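Local coordinates for mitotic checkpoint control protein kinase BUB1 (Drosophila melanogaster, PDB 6JKK), which acts in the mitotic checkpoint and phosphorylates the kinetochore protein CENP-E, the part modelled here being its protein kinase domain, which probably binds ATP, at residues I22-S25 with M26-E29; G141-N144 with K145-V149; E330-S333 with K334-I338. All coordinates share one frame; numbering follows the deposited sequence.

Interaction 1: residues I22-S25 with M26-E29; sequences IDFS and MYIE
I28, one helical turn after F24, lays its methyl CG2 over one face of the F24 ring. The methyl makes a CH-pi contact 3.7 Å from the ring centroid and is shifted toward the rim, so that the nearest ring atom, CZ of F24, is 3.4 Å from I28 CG2. The chi1 rotation of I28 decides which branch does this: CG1 is wedged between its own N and carbonyl carbon (chi1 65°), which leaves CG2 beside the backbone N, facing the ring. Y27 meets the same phenylalanine differently, because CE1 of F24 comes up at the edge of the tyrosine ring, near its plane, with CD2 of Y27 at 4.3 Å.

D23 joins two helices. With positive phi it is the C-prime residue of the Schellman motif that ends helix 12-21, and it is also the N-cap of the short helix 24-28, although its carboxylate makes no capping bond. The first turn starts loosely: Y27 N bonds only weakly to D23 O and to F24 O. It then becomes regular, with I28 N to F24 O at 3.0 Å and E29 N to S25 O at 3.1 Å. On the solvent side a water joins S25 OG (2.9 Å) to E29 OE2, donating to the carboxylate over 2.6 Å. The buried side of the turn packs on helix 92-104, the αC helix of the kinase fold, where F24 touches L99 and I28 rests on Y92 and F95.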
loop_
_atom_site.group_PDB
_atom_site.type_symbol
_atom_site.label_atom_id
_atom_site.label_comp_id
_atom_site.label_asym_id
_atom_site.label_seq_id
_atom_site.Cartn_x
_atom_site.Cartn_y
_atom_site.Cartn_z
ATOM N N ILE A 22 6.352 -13.359 -20.968
ATOM C CA ILE A 22 6.414 -12.009 -21.520
ATOM C C ILE A 22 7.852 -11.526 -21.730
ATOM O O ILE A 22 8.078 -10.332 -21.959
ATOM C CB ILE A 22 5.688 -11.000 -20.618
ATOM C CG1 ILE A 22 6.387 -10.901 -19.259
ATOM C CG2 ILE A 22 4.225 -11.392 -20.443
ATOM C CD1 ILE A 22 5.809 -9.855 -18.368
ATOM N N ASP A 23 8.810 -12.450 -21.649
ATOM C CA ASP A 23 10.222 -12.136 -21.892
ATOM C C ASP A 23 10.700 -10.958 -21.038
ATOM O O ASP A 23 11.255 -9.984 -21.554
ATOM C CB ASP A 23 10.461 -11.853 -23.382
ATOM C CG ASP A 23 10.161 -13.055 -24.265
ATOM O OD1 ASP A 23 10.655 -14.161 -23.958
ATOM O OD2 ASP A 23 9.433 -12.886 -25.265
ATOM N N PHE A 24 10.469 -11.052 -19.733
ATOM C CA PHE A 24 10.773 -9.955 -18.826
ATOM C C PHE A 24 12.277 -9.664 -18.728
ATOM O O PHE A 24 12.684 -8.502 -18.717
ATOM C CB PHE A 24 10.185 -10.228 -17.440
ATOM C CG PHE A 24 10.297 -9.064 -16.500
ATOM C CD1 PHE A 24 9.653 -7.865 -16.784
ATOM C CD2 PHE A 24 11.054 -9.163 -15.345
ATOM C CE1 PHE A 24 9.757 -6.783 -15.924
ATOM C CE2 PHE A 24 11.163 -8.092 -14.473
ATOM C CZ PHE A 24 10.515 -6.898 -14.759
ATOM N N SER A 25 13.101 -10.709 -18.664
ATOM C CA SER A 25 14.546 -10.524 -18.523
ATOM C C SER A 25 15.135 -9.787 -19.724
ATOM O O SER A 25 15.983 -8.905 -19.579
ATOM C CB SER A 25 15.246 -11.872 -18.328
ATOM O OG SER A 25 15.014 -12.724 -19.436
ATOM N N MET A 26 14.665 -10.145 -20.912
ATOM C CA MET A 26 15.062 -9.469 -22.134
ATOM C C MET A 26 14.703 -7.977 -22.094
ATOM O O MET A 26 15.431 -7.137 -22.632
ATOM C CB MET A 26 14.390 -10.165 -23.312
ATOM C CG MET A 26 14.344 -9.386 -24.595
ATOM S SD MET A 26 13.486 -10.365 -25.837
ATOM C CE MET A 26 14.271 -11.952 -25.567
ATOM N N TYR A 27 13.587 -7.650 -21.449
ATOM C CA TYR A 27 13.183 -6.254 -21.305
ATOM C C TYR A 27 14.071 -5.498 -20.318
ATOM O O TYR A 27 14.611 -4.447 -20.658
ATOM C CB TYR A 27 11.709 -6.146 -20.896
ATOM C CG TYR A 27 11.211 -4.726 -20.643
ATOM C CD1 TYR A 27 11.391 -3.717 -21.586
ATOM C CD2 TYR A 27 10.542 -4.408 -19.465
ATOM C CE1 TYR A 27 10.931 -2.428 -21.354
ATOM C CE2 TYR A 27 10.073 -3.124 -19.226
ATOM C CZ TYR A 27 10.271 -2.139 -20.172
ATOM O OH TYR A 27 9.807 -0.856 -19.934
ATOM N N ILE A 28 14.239 -6.021 -19.105
ATOM C CA ILE A 28 14.992 -5.271 -18.094
ATOM C C ILE A 28 16.477 -5.125 -18.441
ATOM O O ILE A 28 17.135 -4.185 -17.985
ATOM C CB ILE A 28 14.803 -5.816 -16.659
ATOM C CG1 ILE A 28 15.377 -7.222 -16.500
ATOM C CG2 ILE A 28 13.326 -5.793 -16.266
ATOM C CD1 ILE A 28 15.210 -7.770 -15.074
ATOM N N GLU A 29 16.986 -6.033 -19.274
ATOM C CA GLU A 29 18.357 -5.938 -19.784
ATOM C C GLU A 29 18.588 -4.676 -20.627
ATOM O O GLU A 29 19.733 -4.303 -20.890
ATOM C CB GLU A 29 18.694 -7.166 -20.636
ATOM C CG GLU A 29 18.998 -8.436 -19.855
ATOM C CD GLU A 29 18.994 -9.673 -20.737
ATOM O OE1 GLU A 29 19.107 -9.526 -21.974
ATOM O OE2 GLU A 29 18.868 -10.787 -20.188
HETATM O O HOH W 1 17.423 -12.692 -21.075
#

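Interaction 2: residues G141-N144 with K145-V149; sequences GVCN and KVKSV
K147 reaches back along the helix to C143 and N144, and its polar contact is the looser one: NZ makes a weak hydrogen bond of 3.5 Å to N144 OD1, the two side chains crossing at a slant. Its carbon chain packs more closely. A bend at chi3 (-98°) folds it back toward the preceding turn, bringing CE to 3.6 Å from C143 SG and 3.2 Å from C143 O, so the sulfur lies against methylene as well as near the amine.

Apolar contact is slight within this helix: V142 CG1 and V146 CG2 are 4.4 Å apart, two branches on the same face one turn apart.

The backbone bonds are regular i to i+4 bonds. V146 N to V142 O, at 2.9 Å, is the straightest of the four; K145 to G141, K147 to C143 and S148 to N144 complete the set.

In the fold this is helix 139-150, which follows strand 127-132 and corresponds to the αD helix of protein kinases. Its valine face, V142 and V146, is covered by F335 of helix 325-339, V149 meets I338 of that helix, and on another side C143 and K147 touch M154 and N153 in the loop leading to helix 156-175.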
loop_
_atom_site.group_PDB
_atom_site.type_symbol
_atom_site.label_atom_id
_atom_site.label_comp_id
_atom_site.label_asym_id
_atom_site.label_seq_id
_atom_site.Cartn_x
_atom_site.Cartn_y
_atom_site.Cartn_z
ATOM N N GLY A 141 3.843 4.587 11.524
ATOM C CA GLY A 141 4.724 5.490 12.243
ATOM C C GLY A 141 4.044 6.801 12.596
ATOM O O GLY A 141 4.225 7.328 13.694
ATOM N N VAL A 142 3.260 7.322 11.655
ATOM C CA VAL A 142 2.483 8.542 11.870
ATOM C C VAL A 142 1.410 8.331 12.933
ATOM O O VAL A 142 1.267 9.133 13.858
ATOM C CB VAL A 142 1.817 9.003 10.553
ATOM C CG1 VAL A 142 0.818 10.124 10.817
ATOM C CG2 VAL A 142 2.871 9.454 9.558
ATOM N N CYS A 143 0.652 7.248 12.794
ATOM C CA CYS A 143 -0.411 6.914 13.746
ATOM C C CYS A 143 0.117 6.807 15.176
ATOM O O CYS A 143 -0.503 7.276 16.145
ATOM C CB CYS A 143 -1.019 5.576 13.334
ATOM S SG CYS A 143 -2.714 5.292 13.836
ATOM N N ASN A 144 1.276 6.182 15.314
ATOM C CA ASN A 144 1.855 5.966 16.625
ATOM C C ASN A 144 2.454 7.247 17.177
ATOM O O ASN A 144 2.368 7.514 18.372
ATOM C CB ASN A 144 2.896 4.836 16.560
ATOM C CG ASN A 144 2.251 3.467 16.420
ATOM O OD1 ASN A 144 1.172 3.225 16.960
ATOM N ND2 ASN A 144 2.898 2.572 15.689
ATOM N N LYS A 145 3.048 8.055 16.305
ATOM C CA LYS A 145 3.606 9.324 16.754
ATOM C C LYS A 145 2.497 10.248 17.257
ATOM O O LYS A 145 2.650 10.908 18.289
ATOM C CB LYS A 145 4.412 9.998 15.641
ATOM C CG LYS A 145 4.920 11.387 16.004
ATOM C CD LYS A 145 5.867 11.921 14.939
ATOM C CE LYS A 145 6.451 13.273 15.337
ATOM N NZ LYS A 145 7.386 13.810 14.301
ATOM N N VAL A 146 1.377 10.274 16.539
ATOM C CA VAL A 146 0.225 11.105 16.932
ATOM C C VAL A 146 -0.324 10.678 18.299
ATOM O O VAL A 146 -0.648 11.517 19.151
ATOM C CB VAL A 146 -0.889 11.037 15.869
ATOM C CG1 VAL A 146 -2.220 11.547 16.437
ATOM C CG2 VAL A 146 -0.494 11.834 14.635
ATOM N N LYS A 147 -0.413 9.369 18.516
ATOM C CA LYS A 147 -0.920 8.861 19.789
ATOM C C LYS A 147 0.072 9.138 20.915
ATOM O O LYS A 147 -0.323 9.379 22.058
ATOM C CB LYS A 147 -1.239 7.362 19.697
ATOM C CG LYS A 147 -2.619 7.043 19.118
ATOM C CD LYS A 147 -2.800 5.548 18.880
ATOM C CE LYS A 147 -2.533 5.184 17.419
ATOM N NZ LYS A 147 -2.255 3.733 17.223
ATOM N N SER A 148 1.359 9.105 20.583
ATOM C CA SER A 148 2.419 9.382 21.554
ATOM C C SER A 148 2.367 10.830 22.024
ATOM O O SER A 148 2.540 11.124 23.210
ATOM C CB SER A 148 3.789 9.097 20.925
ATOM O OG SER A 148 4.824 9.569 21.768
ATOM N N VAL A 149 2.117 11.733 21.079
ATOM C CA VAL A 149 2.104 13.168 21.365
ATOM C C VAL A 149 0.804 13.630 22.017
ATOM O O VAL A 149 0.827 14.440 22.943
ATOM C CB VAL A 149 2.381 13.998 20.083
ATOM C CG1 VAL A 149 2.232 15.484 20.358
ATOM C CG2 VAL A 149 3.768 13.706 19.560
#

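Interaction 3: residues E330-S333 with K334-I338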
loop_
_atom_site.group_PDB
_atom_site.type_symbol
_atom_site.label_atom_id
_atom_site.label_comp_id
_atom_site.label_asym_id
_atom_site.label_seq_id
_atom_site.Cartn_x
_atom_site.Cartn_y
_atom_site.Cartn_z
ATOM N N GLU A 330 -8.901 22.979 11.456
ATOM C CA GLU A 330 -8.180 23.005 12.731
ATOM C C GLU A 330 -7.512 21.665 13.023
ATOM O O GLU A 330 -6.335 21.611 13.395
ATOM C CB GLU A 330 -9.129 23.343 13.879
ATOM C CG GLU A 330 -9.678 24.756 13.859
ATOM C CD GLU A 330 -10.783 24.947 14.881
ATOM O OE1 GLU A 330 -10.989 24.030 15.704
ATOM O OE2 GLU A 330 -11.447 26.006 14.856
ATOM N N ALA A 331 -8.268 20.583 12.866
ATOM C CA ALA A 331 -7.737 19.241 13.119
ATOM C C ALA A 331 -6.563 18.907 12.197
ATOM O O ALA A 331 -5.572 18.310 12.628
ATOM C CB ALA A 331 -8.837 18.198 12.987
ATOM N N ILE A 332 -6.685 19.275 10.924
ATOM C CA ILE A 332 -5.612 19.047 9.961
ATOM C C ILE A 332 -4.393 19.882 10.337
ATOM O O ILE A 332 -3.253 19.405 10.279
ATOM C CB ILE A 332 -6.056 19.396 8.520
ATOM C CG1 ILE A 332 -7.069 18.374 8.006
ATOM C CG2 ILE A 332 -4.857 19.456 7.570
ATOM C CD1 ILE A 332 -7.528 18.641 6.583
ATOM N N SER A 333 -4.645 21.131 10.724
ATOM C CA SER A 333 -3.584 22.036 11.163
ATOM C C SER A 333 -2.819 21.428 12.342
ATOM O O SER A 333 -1.584 21.384 12.346
ATOM C CB SER A 333 -4.181 23.389 11.551
ATOM O OG SER A 333 -3.175 24.304 11.931
ATOM N N LYS A 334 -3.563 20.938 13.329
ATOM C CA LYS A 334 -2.968 20.322 14.508
ATOM C C LYS A 334 -2.199 19.048 14.166
ATOM O O LYS A 334 -1.140 18.778 14.738
ATOM C CB LYS A 334 -4.048 20.029 15.550
ATOM C CG LYS A 334 -4.655 21.274 16.175
ATOM C CD LYS A 334 -5.717 20.923 17.216
ATOM C CE LYS A 334 -6.920 20.218 16.598
ATOM N NZ LYS A 334 -8.035 20.049 17.577
ATOM N N PHE A 335 -2.741 18.264 13.238
ATOM C CA PHE A 335 -2.091 17.048 12.764
ATOM C C PHE A 335 -0.769 17.369 12.078
ATOM O O PHE A 335 0.260 16.737 12.359
ATOM C CB PHE A 335 -3.020 16.303 11.793
ATOM C CG PHE A 335 -2.406 15.080 11.172
ATOM C CD1 PHE A 335 -2.508 13.845 11.796
ATOM C CD2 PHE A 335 -1.732 15.158 9.960
ATOM C CE1 PHE A 335 -1.955 12.712 11.221
ATOM C CE2 PHE A 335 -1.163 14.032 9.397
ATOM C CZ PHE A 335 -1.286 12.808 10.016
ATOM N N ASN A 336 -0.796 18.341 11.167
ATOM C CA ASN A 336 0.411 18.728 10.438
ATOM C C ASN A 336 1.495 19.257 11.375
ATOM O O ASN A 336 2.691 18.998 11.183
ATOM C CB ASN A 336 0.083 19.764 9.352
ATOM C CG ASN A 336 -0.550 19.141 8.120
ATOM O OD1 ASN A 336 -0.471 17.931 7.913
ATOM N ND2 ASN A 336 -1.171 19.974 7.281
ATOM N N THR A 337 1.074 19.998 12.393
ATOM C CA THR A 337 2.008 20.526 13.388
ATOM C C THR A 337 2.737 19.400 14.140
ATOM O O THR A 337 3.938 19.492 14.403
ATOM C CB THR A 337 1.298 21.476 14.379
ATOM O OG1 THR A 337 0.837 22.636 13.672
ATOM C CG2 THR A 337 2.248 21.919 15.488
ATOM N N ILE A 338 2.009 18.337 14.471
ATOM C CA ILE A 338 2.605 17.180 15.140
ATOM C C ILE A 338 3.647 16.523 14.227
ATOM O O ILE A 338 4.709 16.091 14.684
ATOM C CB ILE A 338 1.524 16.158 15.561
ATOM C CG1 ILE A 338 0.631 16.743 16.659
ATOM C CG2 ILE A 338 2.160 14.847 16.033
ATOM C CD1 ILE A 338 -0.704 16.037 16.799
#
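The C-terminal helix 325-339 of the kinase construct carries this contact, in which I332 and N336 stand side by side and point the same way. CG2 of I332 is 3.7 Å from N336 ND2, a methyl lying against the amide nitrogen. With CG turned away from its own carbonyl carbon (chi1 -78°), the asparagine sets its amide back over the preceding turn, and its OD1 meets the edge of the F335 ring in the ring plane. Its ND2 donates to the backbone O of I194, a loop residue whose side chain also touches I332 and F335.

K334 behaves differently. Its chain bends at chi3 (-64°) and runs back over the previous turn, with CG 3.3 Å from E330 O and CE 3.7 Å from A331 CA. NZ stops 5.3 Å from E330 OE1, too far for a salt bridge, while E330 OE2 has a long, weak ion pair with K326. The backbone itself is regular, N336 N bonding to I332 O at 2.8 Å. A331 and F335 turn to V158 of helix 156-175.

Chemically the two faces part company: on the packed side the asparagine amide is held by hydrogen bonds beyond these segments, whereas the E330 and K334 charges would be expected to attract each other only mildly at this separation.

In the fold
Interactions 2 and 3 belong to one cluster in the C-lobe, their centres about 13 Å apart, where helices 139-150 and 325-339 pack directly: V142 CG1 lies 3.5 Å from F335 CZ. Interaction 1 is on the opposite side of the chain's centre, its centre about 43 Å from that of interaction 2, where an N-terminal helix lies against helix 92-104. All three bury apolar side chains against other helices; interactions 2 and 3 do so against each other through V142, V146 and F335, interaction 3 adding the N336 to I194 hydrogen bond. Interaction 1 has a methyl-on-ring contact between side chains of the same helix. Outer faces differ: a bridging water, a weak lysine-asparagine bond and a separated charge pair.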